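Local coordinates for centrosomal protein of 104 kDa (Homo sapiens, PDB 5LPI) that is required for ciliogenesis and for structural integrity at the ciliary tip, and carries an array of zinc fingers, at residues 40-45 against 56-61. Numbering follows the deposited sequence.
Sequences TRCDHC and EHLLTE. With ZN (zinc ion), chain F.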
loop_
_atom_site.group_PDB
_atom_site.type_symbol
_atom_site.label_atom_id
_atom_site.label_comp_id
_atom_site.label_asym_id
_atom_site.label_seq_id
_atom_site.Cartn_x
_atom_site.Cartn_y
_atom_site.Cartn_z
ATOM N N THR A 40 1.984 -1.156 5.608
ATOM C CA THR A 40 2.526 -2.489 5.788
ATOM C C THR A 40 4.020 -2.358 6.051
ATOM O O THR A 40 4.643 -1.355 5.698
ATOM C CB THR A 40 2.242 -3.367 4.554
ATOM O OG1 THR A 40 2.616 -4.706 4.841
ATOM C CG2 THR A 40 3.043 -2.899 3.342
ATOM N N ARG A 41 4.597 -3.363 6.700
ATOM C CA ARG A 41 6.048 -3.459 6.795
ATOM C C ARG A 41 6.575 -4.196 5.578
ATOM O O ARG A 41 6.193 -5.343 5.342
ATOM C CB ARG A 41 6.490 -4.222 8.042
ATOM C CG ARG A 41 6.575 -3.443 9.298
ATOM C CD ARG A 41 7.012 -4.379 10.429
ATOM N NE ARG A 41 6.258 -4.088 11.631
ATOM C CZ ARG A 41 6.182 -4.887 12.682
ATOM N NH1 ARG A 41 6.827 -6.048 12.687
ATOM N NH2 ARG A 41 5.457 -4.516 13.715
ATOM N N CYS A 42 7.503 -3.585 4.852
ATOM C CA CYS A 42 8.128 -4.311 3.746
ATOM C C CYS A 42 8.929 -5.491 4.283
ATOM O O CYS A 42 9.843 -5.307 5.096
ATOM C CB CYS A 42 9.034 -3.386 2.941
ATOM S SG CYS A 42 9.819 -4.259 1.585
ATOM N N ASP A 43 8.604 -6.707 3.837
ATOM C CA ASP A 43 9.335 -7.860 4.362
ATOM C C ASP A 43 10.792 -7.867 3.896
ATOM O O ASP A 43 11.640 -8.486 4.546
ATOM C CB ASP A 43 8.647 -9.165 3.951
ATOM C CG ASP A 43 9.139 -10.378 4.748
ATOM O OD1 ASP A 43 9.676 -10.210 5.869
ATOM O OD2 ASP A 43 8.979 -11.515 4.248
ATOM N N HIS A 44 11.108 -7.154 2.816
ATOM C CA HIS A 44 12.442 -7.227 2.241
ATOM C C HIS A 44 13.421 -6.262 2.907
ATOM O O HIS A 44 14.576 -6.629 3.138
ATOM C CB HIS A 44 12.329 -6.987 0.735
ATOM C CG HIS A 44 11.297 -7.862 0.093
ATOM N ND1 HIS A 44 11.491 -9.212 -0.096
ATOM C CD2 HIS A 44 10.024 -7.606 -0.296
ATOM C CE1 HIS A 44 10.404 -9.739 -0.636
ATOM N NE2 HIS A 44 9.494 -8.788 -0.751
ATOM N N CYS A 45 12.966 -5.054 3.271
ATOM C CA CYS A 45 13.825 -4.046 3.865
ATOM C C CYS A 45 13.430 -3.667 5.283
ATOM O O CYS A 45 14.180 -2.928 5.941
ATOM C CB CYS A 45 13.833 -2.781 2.989
ATOM S SG CYS A 45 12.317 -1.822 3.097
ATOM N N GLU A 56 5.511 0.673 -6.184
ATOM C CA GLU A 56 6.485 1.717 -6.481
ATOM C C GLU A 56 7.658 1.674 -5.507
ATOM O O GLU A 56 8.808 1.907 -5.903
ATOM C CB GLU A 56 5.814 3.088 -6.450
ATOM C CG GLU A 56 6.792 4.237 -6.666
ATOM C CD GLU A 56 6.110 5.589 -6.763
ATOM O OE1 GLU A 56 5.139 5.713 -7.538
ATOM O OE2 GLU A 56 6.544 6.528 -6.064
ATOM N N HIS A 57 7.388 1.361 -4.232
ATOM C CA HIS A 57 8.464 1.184 -3.254
ATOM C C HIS A 57 9.406 0.068 -3.675
ATOM O O HIS A 57 10.628 0.253 -3.742
ATOM C CB HIS A 57 7.884 0.869 -1.865
ATOM C CG HIS A 57 8.906 0.324 -0.900
ATOM N ND1 HIS A 57 9.758 1.134 -0.175
ATOM C CD2 HIS A 57 9.235 -0.950 -0.573
ATOM C CE1 HIS A 57 10.553 0.385 0.567
ATOM N NE2 HIS A 57 10.256 -0.886 0.347
ATOM N N LEU A 58 8.847 -1.111 -3.952
ATOM C CA LEU A 58 9.666 -2.271 -4.274
ATOM C C LEU A 58 10.515 -2.029 -5.515
ATOM O O LEU A 58 11.647 -2.511 -5.601
ATOM C CB LEU A 58 8.774 -3.504 -4.467
ATOM C CG LEU A 58 8.048 -4.013 -3.212
ATOM C CD1 LEU A 58 6.979 -5.037 -3.628
ATOM C CD2 LEU A 58 9.039 -4.625 -2.187
ATOM N N LEU A 59 9.988 -1.281 -6.484
ATOM C CA LEU A 59 10.698 -1.118 -7.748
ATOM C C LEU A 59 11.699 0.031 -7.741
ATOM O O LEU A 59 12.710 -0.040 -8.450
ATOM C CB LEU A 59 9.695 -0.905 -8.886
ATOM C CG LEU A 59 8.782 -2.090 -9.205
ATOM C CD1 LEU A 59 7.724 -1.693 -10.222
ATOM C CD2 LEU A 59 9.608 -3.257 -9.717
ATOM N N THR A 60 11.444 1.107 -6.984
ATOM C CA THR A 60 12.267 2.302 -7.095
ATOM C C THR A 60 12.868 2.799 -5.781
ATOM O O THR A 60 13.658 3.747 -5.810
ATOM C CB THR A 60 11.463 3.451 -7.733
ATOM O OG1 THR A 60 10.506 3.949 -6.794
ATOM C CG2 THR A 60 10.728 2.976 -8.974
ATOM N N GLU A 61 12.536 2.205 -4.650
ATOM C CA GLU A 61 12.966 2.810 -3.395
ATOM C C GLU A 61 13.583 1.821 -2.418
ATOM O O GLU A 61 14.564 2.162 -1.746
ATOM C CB GLU A 61 11.762 3.501 -2.757
ATOM C CG GLU A 61 12.034 4.180 -1.443
ATOM C CD GLU A 61 10.798 4.866 -0.904
ATOM O OE1 GLU A 61 9.702 4.636 -1.457
ATOM O OE2 GLU A 61 10.921 5.638 0.066
HETATM ZN ZN ZN F . 11.291 -2.536 1.048
#
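A zinc ion joins residues 40-45 to residues 56-61, and no hydrogen bond crosses between them. His57 supplies the helix ligand. Its CG is anti to the backbone N (chi1 165°), which carries the ring toward the metal, and NE2 binds ZN at 2.1 Å. Both sulfurs of the CxxC turn lie at the ring edge, and Cys45 SG is in the ring plane. Cys42 SG binds ZN at 2.3 Å and Cys45 SG at 2.4 Å. Cys42 SG also accepts weak hydrogen bonds from the backbone N of His44, at 3.4 Å, and of Cys45. These bonds would stabilise the thiolate charge within the turn.

Leu58 adds the apolar part. Its CD2 lies 3.7 Å from CD2 of the His44 ring and 3.9 Å from Cys42 SG. The His44 and Leu58 side chains cross at about a right angle. The backbone N of Glu61 bonds to His57 O, the carbonyl of the residue that supplies the ligand. Just past Glu61, Cys62 completes the site of three cysteines and one histidine.

The site ties the turn after strand 39-41 to helix 54-60 and so closes one zinc finger of the array. Strand 48-50 pairs antiparallel with 39-41, and its Val49 touches His57. Leu58 also packs on Phe68 and Ala77 of the next hairpin, strands 68-70 and 77-79.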